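Local coordinates for aerobactin synthase IucC (Klebsiella pneumoniae, PDB 6CN7), which catalyses, very probably, the ATP-dependent attachment of a second N-acetyl-N-hydroxylysine to N-citryl-N-acetyl-N-hydroxylysine, the step that yields the siderophore aerobactin, at residues L220-W225 with Q229-D234; F166-L171 with I274-T279; N211-D216 with V245-F250; M178-D183 with L349-R354. The protein carries 5 engineered substitutions. All blocks are in the same frame, centred on the assembly; numbering follows the deposited sequence.

Contact 1 (L220-W225 with Q229-D234)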
loop_
_atom_site.group_PDB
_atom_site.type_symbol
_atom_site.label_atom_id
_atom_site.label_comp_id
_atom_site.label_asym_id
_atom_site.label_seq_id
_atom_site.Cartn_x
_atom_site.Cartn_y
_atom_site.Cartn_z
ATOM N N LEU A 220 -8.254 -19.426 -5.501
ATOM C CA LEU A 220 -8.245 -18.237 -6.343
ATOM C C LEU A 220 -6.873 -17.583 -6.254
ATOM O O LEU A 220 -6.485 -17.130 -5.164
ATOM C CB LEU A 220 -9.333 -17.248 -5.915
ATOM C CG LEU A 220 -9.351 -15.911 -6.666
ATOM C CD1 LEU A 220 -9.640 -16.117 -8.145
ATOM C CD2 LEU A 220 -10.364 -14.960 -6.047
ATOM N N PRO A 221 -6.097 -17.517 -7.335
ATOM C CA PRO A 221 -4.837 -16.771 -7.281
ATOM C C PRO A 221 -5.084 -15.272 -7.291
ATOM O O PRO A 221 -6.106 -14.788 -7.784
ATOM C CB PRO A 221 -4.098 -17.226 -8.542
ATOM C CG PRO A 221 -5.175 -17.627 -9.479
ATOM C CD PRO A 221 -6.272 -18.203 -8.628
ATOM N N VAL A 222 -4.127 -14.534 -6.732
ATOM C CA VAL A 222 -4.224 -13.085 -6.609
ATOM C C VAL A 222 -2.843 -12.487 -6.819
ATOM O O VAL A 222 -1.855 -12.984 -6.265
ATOM C CB VAL A 222 -4.786 -12.663 -5.237
ATOM C CG1 VAL A 222 -4.802 -11.146 -5.104
ATOM C CG2 VAL A 222 -6.184 -13.231 -5.028
ATOM N N HIS A 223 -2.774 -11.428 -7.614
ATOM C CA HIS A 223 -1.529 -10.693 -7.774
ATOM C C HIS A 223 -1.085 -10.162 -6.412
ATOM O O HIS A 223 -1.907 -9.592 -5.681
ATOM C CB HIS A 223 -1.725 -9.542 -8.762
ATOM C CG HIS A 223 -0.450 -8.918 -9.237
ATOM N ND1 HIS A 223 0.355 -8.150 -8.425
ATOM C CD2 HIS A 223 0.145 -8.928 -10.454
ATOM C CE1 HIS A 223 1.398 -7.724 -9.115
ATOM N NE2 HIS A 223 1.294 -8.181 -10.350
ATOM N N PRO A 224 0.184 -10.330 -6.027
ATOM C CA PRO A 224 0.585 -9.896 -4.676
ATOM C C PRO A 224 0.321 -8.421 -4.407
ATOM O O PRO A 224 -0.032 -8.057 -3.279
ATOM C CB PRO A 224 2.083 -10.233 -4.627
ATOM C CG PRO A 224 2.500 -10.401 -6.048
ATOM C CD PRO A 224 1.306 -10.916 -6.777
ATOM N N TRP A 225 0.484 -7.557 -5.411
ATOM C CA TRP A 225 0.140 -6.150 -5.225
ATOM C C TRP A 225 -1.347 -5.988 -4.947
ATOM O O TRP A 225 -1.741 -5.229 -4.053
ATOM C CB TRP A 225 0.542 -5.333 -6.453
ATOM C CG TRP A 225 0.379 -3.855 -6.244
ATOM C CD1 TRP A 225 1.338 -2.974 -5.830
ATOM C CD2 TRP A 225 -0.816 -3.088 -6.426
ATOM N NE1 TRP A 225 0.815 -1.709 -5.746
ATOM C CE2 TRP A 225 -0.507 -1.750 -6.106
ATOM C CE3 TRP A 225 -2.119 -3.401 -6.827
ATOM C CZ2 TRP A 225 -1.454 -0.725 -6.176
ATOM C CZ3 TRP A 225 -3.054 -2.385 -6.896
ATOM C CH2 TRP A 225 -2.716 -1.064 -6.573
ATOM N N GLN A 229 -2.409 -4.304 -1.416
ATOM C CA GLN A 229 -2.980 -2.964 -1.374
ATOM C C GLN A 229 -4.500 -2.932 -1.339
ATOM O O GLN A 229 -5.068 -1.983 -0.788
ATOM C CB GLN A 229 -2.507 -2.156 -2.588
ATOM C CG GLN A 229 -1.001 -1.981 -2.663
ATOM C CD GLN A 229 -0.429 -1.344 -1.415
ATOM O OE1 GLN A 229 -0.975 -0.375 -0.892
ATOM N NE2 GLN A 229 0.675 -1.894 -0.925
ATOM N N LYS A 230 -5.180 -3.924 -1.909
ATOM C CA LYS A 230 -6.626 -3.841 -2.102
ATOM C C LYS A 230 -7.384 -4.917 -1.337
ATOM O O LYS A 230 -8.230 -4.586 -0.500
ATOM C CB LYS A 230 -6.946 -3.914 -3.601
ATOM C CG LYS A 230 -6.387 -2.751 -4.414
ATOM C CD LYS A 230 -6.957 -1.411 -3.959
ATOM C CE LYS A 230 -6.499 -0.278 -4.858
ATOM N NZ LYS A 230 -6.986 1.053 -4.404
ATOM N N ILE A 231 -7.107 -6.195 -1.588
ATOM C CA ILE A 231 -7.976 -7.249 -1.078
ATOM C C ILE A 231 -7.782 -7.436 0.422
ATOM O O ILE A 231 -8.756 -7.583 1.169
ATOM C CB ILE A 231 -7.731 -8.549 -1.863
ATOM C CG1 ILE A 231 -8.134 -8.340 -3.326
ATOM C CG2 ILE A 231 -8.517 -9.712 -1.257
ATOM C CD1 ILE A 231 -7.570 -9.354 -4.269
ATOM N N SER A 232 -6.533 -7.427 0.892
ATOM C CA SER A 232 -6.286 -7.588 2.322
ATOM C C SER A 232 -6.961 -6.498 3.143
ATOM O O SER A 232 -7.161 -6.678 4.349
ATOM C CB SER A 232 -4.785 -7.588 2.605
ATOM O OG SER A 232 -4.225 -6.305 2.370
ATOM N N LEU A 233 -7.312 -5.374 2.521
ATOM C CA LEU A 233 -7.963 -4.261 3.198
ATOM C C LEU A 233 -9.429 -4.118 2.817
ATOM O O LEU A 233 -10.300 -4.106 3.694
ATOM C CB LEU A 233 -7.210 -2.959 2.877
ATOM C CG LEU A 233 -7.776 -1.660 3.453
ATOM C CD1 LEU A 233 -7.792 -1.705 4.971
ATOM C CD2 LEU A 233 -6.969 -0.468 2.955
ATOM N N ASP A 234 -9.728 -4.021 1.519
ATOM C CA ASP A 234 -11.099 -3.774 1.086
ATOM C C ASP A 234 -12.033 -4.923 1.447
ATOM O O ASP A 234 -13.224 -4.694 1.686
ATOM C CB ASP A 234 -11.130 -3.520 -0.422
ATOM C CG ASP A 234 -10.343 -2.286 -0.822
ATOM O OD1 ASP A 234 -9.872 -1.560 0.079
ATOM O OD2 ASP A 234 -10.188 -2.040 -2.036
#

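Contact 2 (F166-L171 with I274-T279)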
loop_
_atom_site.group_PDB
_atom_site.type_symbol
_atom_site.label_atom_id
_atom_site.label_comp_id
_atom_site.label_asym_id
_atom_site.label_seq_id
_atom_site.Cartn_x
_atom_site.Cartn_y
_atom_site.Cartn_z
ATOM N N PHE A 166 7.975 -12.905 -9.210
ATOM C CA PHE A 166 7.284 -12.958 -7.931
ATOM C C PHE A 166 6.305 -14.121 -7.935
ATOM O O PHE A 166 5.865 -14.591 -8.988
ATOM C CB PHE A 166 6.557 -11.641 -7.631
ATOM C CG PHE A 166 5.656 -11.171 -8.744
ATOM C CD1 PHE A 166 6.154 -10.390 -9.775
ATOM C CD2 PHE A 166 4.310 -11.507 -8.756
ATOM C CE1 PHE A 166 5.328 -9.953 -10.795
ATOM C CE2 PHE A 166 3.480 -11.073 -9.775
ATOM C CZ PHE A 166 3.991 -10.295 -10.794
ATOM N N ARG A 167 5.982 -14.586 -6.732
ATOM C CA ARG A 167 4.956 -15.596 -6.540
ATOM C C ARG A 167 3.584 -14.942 -6.451
ATOM O O ARG A 167 3.451 -13.748 -6.168
ATOM C CB ARG A 167 5.219 -16.405 -5.269
ATOM C CG ARG A 167 6.361 -17.395 -5.375
ATOM C CD ARG A 167 6.471 -18.225 -4.108
ATOM N NE ARG A 167 7.561 -19.195 -4.172
ATOM C CZ ARG A 167 7.926 -19.976 -3.160
ATOM N NH1 ARG A 167 7.294 -19.903 -1.996
ATOM N NH2 ARG A 167 8.929 -20.830 -3.312
ATOM N N LEU A 168 2.555 -15.746 -6.692
ATOM C CA LEU A 168 1.183 -15.297 -6.544
ATOM C C LEU A 168 0.664 -15.624 -5.151
ATOM O O LEU A 168 1.096 -16.587 -4.511
ATOM C CB LEU A 168 0.284 -15.952 -7.591
ATOM C CG LEU A 168 0.672 -15.697 -9.046
ATOM C CD1 LEU A 168 -0.255 -16.465 -9.976
ATOM C CD2 LEU A 168 0.653 -14.207 -9.363
ATOM N N HIS A 169 -0.269 -14.802 -4.687
ATOM C CA HIS A 169 -1.002 -15.068 -3.462
ATOM C C HIS A 169 -2.234 -15.904 -3.789
ATOM O O HIS A 169 -2.827 -15.770 -4.864
ATOM C CB HIS A 169 -1.406 -13.756 -2.790
ATOM C CG HIS A 169 -1.857 -13.912 -1.373
ATOM N ND1 HIS A 169 -0.976 -13.975 -0.315
ATOM C CD2 HIS A 169 -3.096 -14.006 -0.838
ATOM C CE1 HIS A 169 -1.654 -14.106 0.812
ATOM N NE2 HIS A 169 -2.942 -14.127 0.522
ATOM N N TRP A 170 -2.614 -16.778 -2.859
ATOM C CA TRP A 170 -3.686 -17.739 -3.089
ATOM C C TRP A 170 -4.772 -17.585 -2.035
ATOM O O TRP A 170 -4.480 -17.543 -0.834
ATOM C CB TRP A 170 -3.143 -19.169 -3.087
ATOM C CG TRP A 170 -2.288 -19.446 -4.274
ATOM C CD1 TRP A 170 -0.940 -19.271 -4.372
ATOM C CD2 TRP A 170 -2.725 -19.930 -5.548
ATOM N NE1 TRP A 170 -0.507 -19.623 -5.627
ATOM C CE2 TRP A 170 -1.584 -20.031 -6.369
ATOM C CE3 TRP A 170 -3.969 -20.291 -6.075
ATOM C CZ2 TRP A 170 -1.651 -20.478 -7.686
ATOM C CZ3 TRP A 170 -4.032 -20.736 -7.382
ATOM C CH2 TRP A 170 -2.881 -20.825 -8.172
ATOM N N LEU A 171 -6.017 -17.505 -2.492
ATOM C CA LEU A 171 -7.187 -17.438 -1.631
ATOM C C LEU A 171 -8.024 -18.699 -1.793
ATOM O O LEU A 171 -7.854 -19.477 -2.736
ATOM C CB LEU A 171 -8.041 -16.207 -1.957
ATOM C CG LEU A 171 -7.417 -14.827 -1.748
ATOM C CD1 LEU A 171 -8.413 -13.746 -2.139
ATOM C CD2 LEU A 171 -6.968 -14.647 -0.309
ATOM N N ILE A 274 -1.244 -16.091 -17.299
ATOM C CA ILE A 274 -2.289 -15.766 -16.339
ATOM C C ILE A 274 -2.505 -14.262 -16.354
ATOM O O ILE A 274 -1.551 -13.488 -16.468
ATOM C CB ILE A 274 -1.940 -16.256 -14.919
ATOM C CG1 ILE A 274 -3.171 -16.155 -14.016
ATOM C CG2 ILE A 274 -0.770 -15.457 -14.338
ATOM C CD1 ILE A 274 -3.019 -16.853 -12.681
ATOM N N LYS A 275 -3.766 -13.855 -16.246
ATOM C CA LYS A 275 -4.142 -12.447 -16.197
ATOM C C LYS A 275 -4.942 -12.214 -14.926
ATOM O O LYS A 275 -5.954 -12.884 -14.695
ATOM C CB LYS A 275 -4.950 -12.044 -17.431
ATOM C CG LYS A 275 -5.359 -10.583 -17.443
ATOM C CD LYS A 275 -6.119 -10.220 -18.705
ATOM C CE LYS A 275 -6.504 -8.750 -18.706
ATOM N NZ LYS A 275 -7.218 -8.357 -19.950
ATOM N N LEU A 276 -4.491 -11.264 -14.111
ATOM C CA LEU A 276 -5.066 -11.044 -12.796
ATOM C C LEU A 276 -5.531 -9.599 -12.656
ATOM O O LEU A 276 -5.018 -8.713 -13.345
ATOM C CB LEU A 276 -4.043 -11.365 -11.699
ATOM C CG LEU A 276 -3.595 -12.830 -11.678
ATOM C CD1 LEU A 276 -2.323 -13.021 -10.862
ATOM C CD2 LEU A 276 -4.707 -13.715 -11.138
ATOM N N PRO A 277 -6.503 -9.325 -11.784
ATOM C CA PRO A 277 -6.957 -7.939 -11.613
ATOM C C PRO A 277 -5.920 -7.073 -10.911
ATOM O O PRO A 277 -5.262 -7.501 -9.959
ATOM C CB PRO A 277 -8.226 -8.079 -10.762
ATOM C CG PRO A 277 -8.617 -9.513 -10.855
ATOM C CD PRO A 277 -7.353 -10.275 -11.045
ATOM N N LEU A 278 -5.783 -5.841 -11.400
ATOM C CA LEU A 278 -5.000 -4.800 -10.737
ATOM C C LEU A 278 -5.891 -3.564 -10.671
ATOM O O LEU A 278 -6.089 -2.879 -11.679
ATOM C CB LEU A 278 -3.697 -4.513 -11.480
ATOM C CG LEU A 278 -2.596 -5.578 -11.422
ATOM C CD1 LEU A 278 -1.423 -5.182 -12.312
ATOM C CD2 LEU A 278 -2.121 -5.799 -9.995
ATOM N N THR A 279 -6.432 -3.283 -9.488
ATOM C CA THR A 279 -7.371 -2.178 -9.302
ATOM C C THR A 279 -6.567 -0.911 -9.045
ATOM O O THR A 279 -6.170 -0.633 -7.913
ATOM C CB THR A 279 -8.326 -2.475 -8.152
ATOM O OG1 THR A 279 -8.951 -3.744 -8.369
ATOM C CG2 THR A 279 -9.398 -1.399 -8.051
#

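Contact 3 (N211-D216 with V245-F250)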
loop_
_atom_site.group_PDB
_atom_site.type_symbol
_atom_site.label_atom_id
_atom_site.label_comp_id
_atom_site.label_asym_id
_atom_site.label_seq_id
_atom_site.Cartn_x
_atom_site.Cartn_y
_atom_site.Cartn_z
ATOM N N ASN A 211 -6.489 -25.400 7.288
ATOM C CA ASN A 211 -7.571 -24.441 7.462
ATOM C C ASN A 211 -8.947 -25.097 7.419
ATOM O O ASN A 211 -9.959 -24.389 7.448
ATOM C CB ASN A 211 -7.480 -23.346 6.394
ATOM C CG ASN A 211 -6.310 -22.407 6.620
ATOM O OD1 ASN A 211 -6.438 -21.392 7.305
ATOM N ND2 ASN A 211 -5.162 -22.740 6.043
ATOM N N GLY A 212 -9.006 -26.425 7.347
ATOM C CA GLY A 212 -10.275 -27.125 7.377
ATOM C C GLY A 212 -11.123 -26.943 6.138
ATOM O O GLY A 212 -12.354 -26.987 6.227
ATOM N N LEU A 213 -10.500 -26.745 4.982
ATOM C CA LEU A 213 -11.227 -26.548 3.737
ATOM C C LEU A 213 -11.457 -27.884 3.041
ATOM O O LEU A 213 -10.673 -28.825 3.187
ATOM C CB LEU A 213 -10.461 -25.600 2.814
ATOM C CG LEU A 213 -10.182 -24.212 3.395
ATOM C CD1 LEU A 213 -9.220 -23.447 2.504
ATOM C CD2 LEU A 213 -11.473 -23.430 3.580
ATOM N N ASP A 214 -12.546 -27.958 2.284
ATOM C CA ASP A 214 -12.930 -29.188 1.598
ATOM C C ASP A 214 -13.311 -28.843 0.158
ATOM O O ASP A 214 -12.959 -27.784 -0.378
ATOM C CB ASP A 214 -14.051 -29.895 2.373
ATOM C CG ASP A 214 -15.303 -29.046 2.506
ATOM O OD1 ASP A 214 -15.546 -28.188 1.632
ATOM O OD2 ASP A 214 -16.044 -29.230 3.495
ATOM N N ASN A 215 -14.051 -29.747 -0.491
ATOM C CA ASN A 215 -14.399 -29.580 -1.897
ATOM C C ASN A 215 -15.409 -28.466 -2.137
ATOM O O ASN A 215 -15.689 -28.154 -3.301
ATOM C CB ASN A 215 -14.948 -30.894 -2.458
ATOM N N ASP A 216 -15.966 -27.867 -1.084
ATOM C CA ASP A 216 -16.856 -26.724 -1.249
ATOM C C ASP A 216 -16.106 -25.416 -1.477
ATOM O O ASP A 216 -16.747 -24.396 -1.752
ATOM C CB ASP A 216 -17.768 -26.578 -0.026
ATOM C CG ASP A 216 -19.166 -27.108 -0.274
ATOM O OD1 ASP A 216 -19.714 -26.868 -1.372
ATOM O OD2 ASP A 216 -19.719 -27.768 0.632
ATOM N N VAL A 245 -10.666 -17.114 2.696
ATOM C CA VAL A 245 -9.527 -17.555 3.493
ATOM C C VAL A 245 -8.247 -17.225 2.740
ATOM O O VAL A 245 -8.130 -17.520 1.545
ATOM C CB VAL A 245 -9.600 -19.061 3.810
ATOM C CG1 VAL A 245 -8.379 -19.510 4.604
ATOM C CG2 VAL A 245 -10.879 -19.373 4.575
ATOM N N SER A 246 -7.293 -16.618 3.441
ATOM C CA SER A 246 -5.995 -16.281 2.874
ATOM C C SER A 246 -5.018 -17.414 3.162
ATOM O O SER A 246 -4.728 -17.708 4.327
ATOM C CB SER A 246 -5.491 -14.962 3.459
ATOM O OG SER A 246 -4.133 -14.745 3.140
ATOM N N LEU A 247 -4.510 -18.045 2.104
ATOM C CA LEU A 247 -3.618 -19.187 2.254
ATOM C C LEU A 247 -2.150 -18.796 2.221
ATOM O O LEU A 247 -1.325 -19.468 2.851
ATOM C CB LEU A 247 -3.890 -20.218 1.154
ATOM C CG LEU A 247 -5.077 -21.155 1.386
ATOM C CD1 LEU A 247 -6.370 -20.378 1.559
ATOM C CD2 LEU A 247 -5.201 -22.142 0.241
ATOM N N GLY A 248 -1.807 -17.737 1.509
ATOM C CA GLY A 248 -0.436 -17.292 1.382
ATOM C C GLY A 248 0.059 -17.429 -0.045
ATOM O O GLY A 248 -0.700 -17.687 -0.984
ATOM N N GLU A 249 1.367 -17.253 -0.197
ATOM C CA GLU A 249 2.008 -17.322 -1.502
ATOM C C GLU A 249 2.519 -18.734 -1.752
ATOM O O GLU A 249 3.123 -19.350 -0.867
ATOM C CB GLU A 249 3.154 -16.315 -1.589
ATOM C CG GLU A 249 2.706 -14.868 -1.465
ATOM C CD GLU A 249 3.852 -13.889 -1.615
ATOM O OE1 GLU A 249 5.021 -14.334 -1.611
ATOM O OE2 GLU A 249 3.584 -12.674 -1.744
ATOM N N PHE A 250 2.267 -19.245 -2.955
ATOM C CA PHE A 250 2.699 -20.581 -3.335
ATOM C C PHE A 250 3.056 -20.593 -4.813
ATOM O O PHE A 250 2.569 -19.775 -5.597
ATOM C CB PHE A 250 1.616 -21.641 -3.089
ATOM C CG PHE A 250 1.194 -21.774 -1.656
ATOM C CD1 PHE A 250 1.924 -22.550 -0.772
ATOM C CD2 PHE A 250 0.047 -21.148 -1.200
ATOM C CE1 PHE A 250 1.527 -22.684 0.546
ATOM C CE2 PHE A 250 -0.355 -21.278 0.114
ATOM C CZ PHE A 250 0.386 -22.048 0.988
#

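Contact 4 (M178-D183 with L349-R354)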
loop_
_atom_site.group_PDB
_atom_site.type_symbol
_atom_site.label_atom_id
_atom_site.label_comp_id
_atom_site.label_asym_id
_atom_site.label_seq_id
_atom_site.Cartn_x
_atom_site.Cartn_y
_atom_site.Cartn_z
ATOM N N MET A 178 -18.599 -18.141 -6.736
ATOM C CA MET A 178 -17.759 -17.894 -7.901
ATOM C C MET A 178 -18.412 -18.405 -9.175
ATOM O O MET A 178 -19.084 -19.441 -9.176
ATOM C CB MET A 178 -16.388 -18.551 -7.739
ATOM C CG MET A 178 -15.259 -17.742 -8.363
ATOM S SD MET A 178 -13.649 -18.542 -8.276
ATOM C CE MET A 178 -13.569 -18.973 -6.540
ATOM N N VAL A 179 -18.202 -17.660 -10.256
ATOM C CA VAL A 179 -18.556 -18.079 -11.605
ATOM C C VAL A 179 -17.298 -18.629 -12.260
ATOM O O VAL A 179 -16.235 -17.998 -12.202
ATOM C CB VAL A 179 -19.133 -16.904 -12.416
ATOM C CG1 VAL A 179 -19.514 -17.349 -13.824
ATOM C CG2 VAL A 179 -20.334 -16.299 -11.699
ATOM N N TRP A 180 -17.409 -19.802 -12.877
ATOM C CA TRP A 180 -16.261 -20.495 -13.452
ATOM C C TRP A 180 -16.630 -20.970 -14.848
ATOM O O TRP A 180 -17.528 -21.804 -15.005
ATOM C CB TRP A 180 -15.838 -21.666 -12.562
ATOM C CG TRP A 180 -14.582 -22.349 -12.997
ATOM C CD1 TRP A 180 -14.457 -23.641 -13.414
ATOM C CD2 TRP A 180 -13.268 -21.778 -13.060
ATOM N NE1 TRP A 180 -13.148 -23.913 -13.729
ATOM C CE2 TRP A 180 -12.398 -22.784 -13.523
ATOM C CE3 TRP A 180 -12.744 -20.514 -12.770
ATOM C CZ2 TRP A 180 -11.034 -22.568 -13.704
ATOM C CZ3 TRP A 180 -11.388 -20.302 -12.951
ATOM C CH2 TRP A 180 -10.549 -21.324 -13.412
ATOM N N ARG A 181 -15.934 -20.441 -15.858
ATOM C CA ARG A 181 -16.263 -20.688 -17.257
ATOM C C ARG A 181 -15.235 -21.572 -17.958
ATOM O O ARG A 181 -15.098 -21.502 -19.183
ATOM C CB ARG A 181 -16.405 -19.359 -18.002
ATOM N N CYS A 182 -14.511 -22.403 -17.209
ATOM C CA CYS A 182 -13.526 -23.288 -17.819
ATOM C C CYS A 182 -14.172 -24.150 -18.897
ATOM O O CYS A 182 -15.291 -24.644 -18.733
ATOM C CB CYS A 182 -12.878 -24.173 -16.753
ATOM S SG CYS A 182 -11.720 -25.397 -17.398
ATOM N N ASP A 183 -13.454 -24.333 -20.004
ATOM C CA ASP A 183 -13.987 -25.015 -21.173
ATOM C C ASP A 183 -13.039 -26.118 -21.621
ATOM O O ASP A 183 -11.821 -26.023 -21.453
ATOM C CB ASP A 183 -14.216 -24.032 -22.330
ATOM N N LEU A 349 -11.736 -9.465 -7.856
ATOM C CA LEU A 349 -11.406 -10.854 -7.555
ATOM C C LEU A 349 -11.767 -11.716 -8.755
ATOM O O LEU A 349 -12.942 -11.811 -9.123
ATOM C CB LEU A 349 -12.143 -11.336 -6.303
ATOM C CG LEU A 349 -11.679 -10.718 -4.984
ATOM C CD1 LEU A 349 -12.651 -11.049 -3.866
ATOM C CD2 LEU A 349 -10.287 -11.208 -4.632
ATOM N N GLY A 350 -10.762 -12.341 -9.353
ATOM C CA GLY A 350 -10.980 -13.174 -10.517
ATOM C C GLY A 350 -9.659 -13.587 -11.127
ATOM O O GLY A 350 -8.584 -13.163 -10.692
ATOM N N VAL A 351 -9.761 -14.428 -12.152
ATOM C CA VAL A 351 -8.587 -14.936 -12.853
ATOM C C VAL A 351 -8.976 -15.249 -14.290
ATOM O O VAL A 351 -10.095 -15.696 -14.560
ATOM C CB VAL A 351 -8.002 -16.183 -12.156
ATOM C CG1 VAL A 351 -9.026 -17.312 -12.121
ATOM C CG2 VAL A 351 -6.717 -16.635 -12.847
ATOM N N ILE A 352 -8.042 -15.014 -15.207
ATOM C CA ILE A 352 -8.196 -15.367 -16.612
ATOM C C ILE A 352 -6.944 -16.111 -17.047
ATOM O O ILE A 352 -5.824 -15.662 -16.779
ATOM C CB ILE A 352 -8.418 -14.123 -17.496
ATOM C CG1 ILE A 352 -9.724 -13.426 -17.112
ATOM C CG2 ILE A 352 -8.430 -14.510 -18.978
ATOM C CD1 ILE A 352 -9.907 -12.068 -17.765
ATOM N N TRP A 353 -7.132 -17.249 -17.709
ATOM C CA TRP A 353 -6.029 -18.034 -18.246
ATOM C C TRP A 353 -5.964 -17.835 -19.753
ATOM O O TRP A 353 -6.975 -17.980 -20.449
ATOM C CB TRP A 353 -6.197 -19.514 -17.904
ATOM C CG TRP A 353 -6.118 -19.788 -16.433
ATOM C CD1 TRP A 353 -7.156 -19.814 -15.547
ATOM C CD2 TRP A 353 -4.934 -20.068 -15.673
ATOM N NE1 TRP A 353 -6.692 -20.095 -14.283
ATOM C CE2 TRP A 353 -5.333 -20.255 -14.333
ATOM C CE3 TRP A 353 -3.579 -20.179 -15.996
ATOM C CZ2 TRP A 353 -4.425 -20.547 -13.319
ATOM C CZ3 TRP A 353 -2.678 -20.470 -14.985
ATOM C CH2 TRP A 353 -3.104 -20.650 -13.664
ATOM N N ARG A 354 -4.778 -17.494 -20.249
ATOM C CA ARG A 354 -4.575 -17.178 -21.654
ATOM C C ARG A 354 -3.598 -18.158 -22.284
ATOM O O ARG A 354 -2.719 -18.710 -21.616
ATOM C CB ARG A 354 -4.040 -15.759 -21.840
ATOM C CG ARG A 354 -5.101 -14.683 -21.833
ATOM C CD ARG A 354 -4.499 -13.373 -22.288
ATOM N NE ARG A 354 -5.452 -12.272 -22.249
ATOM C CZ ARG A 354 -5.126 -11.005 -22.481
ATOM N NH1 ARG A 354 -6.054 -10.060 -22.427
ATOM N NH2 ARG A 354 -3.870 -10.682 -22.763
#

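Contact 1 (L220-W225 with Q229-D234)
W225 and Q229 meet twice, first through their backbones. Q229 N donates to W225 O at 2.9 Å, an i to i+4 bond inside helix 224-234. The helix starts with a polar cap: H223, at the N-cap position, takes the N-H of W225 on its ring atom ND1, and the W225 N lies close to the imidazole plane. The second meeting is a CH-pi contact. Q229 CG sits over one face of the W225 indole, 3.7 Å from the centroid of the five-membered ring, and the two side chains cross at about a right angle. A bend at chi2 (-56°) points the Q229 amide away from the indole and toward the second subunit, where its OE1 accepts from NE2 of Q229 of that subunit. Strand 217-222 of the large antiparallel sheet runs through H223 directly into helix 224-234, which packs back on the sheet. Apolar side chains make that packing: V222 CG1 and I231 CD1 point at each other tip to tip, 3.4 Å apart, and I231 also touches L171 of the next strand. More loosely, the indole CZ3 of W225 has K230 CG 4.2 Å away, the two side chains running alongside each other in the same direction.

Contact 2 (F166-L171 with I274-T279)
L168 carries the whole meeting with I274 and L276, using both of its branches. CG lies beside the backbone N and anti to the carbonyl carbon (chi1 -59°), which sends the forked end toward the other segment. L168 CD1 runs tip to tip into I274 CD1 at 3.9 Å, while L168 CD2 lies closer, 3.5 Å from L276 CD1, with those two side chains crossing at a slant. Strands 165-174 and 272-275 are not neighbours in the nine-stranded antiparallel sheet; the route between them goes through 252-256 and 262-265, and the sheet curls so that side chains of two non-adjacent strands meet. The CA atoms of L168 and L276 are 9.8 Å apart, a side-chain packing distance, and L263 of strand 262-265 touches both L168 and I274. Beyond L168 the strand turns to other partners: H169 NE2 is hydrogen-bonded to S246 OG while its ring stacks on W227, W170 NE1 reaches F250 O, and L171 packs on V222.

Contact 3 (N211-D216 with V245-F250)
N211 and V245 bring the two backbones nearest, with their CA atoms 8.2 Å apart, so the segments meet through side chains alone. Helix 198-210 ends in a Schellman motif: G212, with positive phi (70°), is the C-prime residue, its N-H going back to Q209 O and that of L213 to W208 O. Further on, D216 N donates to D214 OD1 at 2.8 Å, an Asx turn just before strand 217-222. The loop after helix 198-210 packs on strand 244-250, which pairs with strand 165-174 through a classic beta bulge, L247 and G248 both facing W170.

Among the side chains, N211 and V245 slide past each other in opposite directions, and N211 OD1 comes 3.8 Å from V245 CG1. The amide ND2 of N211 is already taken by V207 O of the helix. L213 holds CG beside its backbone N and anti to the carbonyl carbon (chi1 -59°), and its two methyls reach separate neighbours: L213 CD2 lies 4.2 Å from V245 CG2, and L213 CD1 4.3 Å from L247 CD1. W208 touches both L213 and L247, and A172 of strand 165-174 is met by L213, V245 and L247.

Contact 4 (M178-D183 with L349-R354)
W180 and V351 account for most of the surface that this contact buries, with W353 third. The six-membered part of the W180 indole does the touching: W180 CZ3 comes 3.9 Å from V351 CG1, and the methyl lies at the ring edge, close to the indole plane. In V351, chi1 of 61° puts CG1 between the backbone N and the carbonyl carbon, facing the W180 edge, while CG2, anti to N, goes toward I274 and P221. W180 CH2 lies 4.1 Å from W353 NE1 and 4.3 Å from W353 CD1, the two tryptophan side chains meeting at an oblique angle.

Strands 178-180 and 350-355 both pair with strand 326-330, which runs between them. V179 bonds to Y329 and W353 to A326 through their backbones, so the W180 indole bridges over a sheet neighbour, and A326 is touched by both tryptophans. L191 of helix 188-195 is likewise shared by W180 and W353.

The chemistry is mainly apolar, with W353 NE1 approaching W180 CH2 only as a packing neighbour. What remains is van der Waals contact at the ring edge, with no hydrogen bond between the two segments to fix the rotation of the indole.

All four contacts hang on one large, curled antiparallel sheet, in what is probably the fingers domain of NIS synthetases. Contacts 1 and 2, with centres about 7 Å apart, share neighbouring strands: V222 N sits 2.6 Å from H169 O. Contact 3 joins contact 2 through strand 244-250, where W170 N is 2.8 Å from G248 O. Contact 4 joins contact 2 through the pairing of strands 272-275 and 350-355, K275 N lying 2.8 Å from I352 O, and meets contact 1 where I231 CD1 packs on L349 CD2. Contacts 1 and 2 each touch all the others; contacts 3 and 4, with centres about 18 Å apart, do not meet.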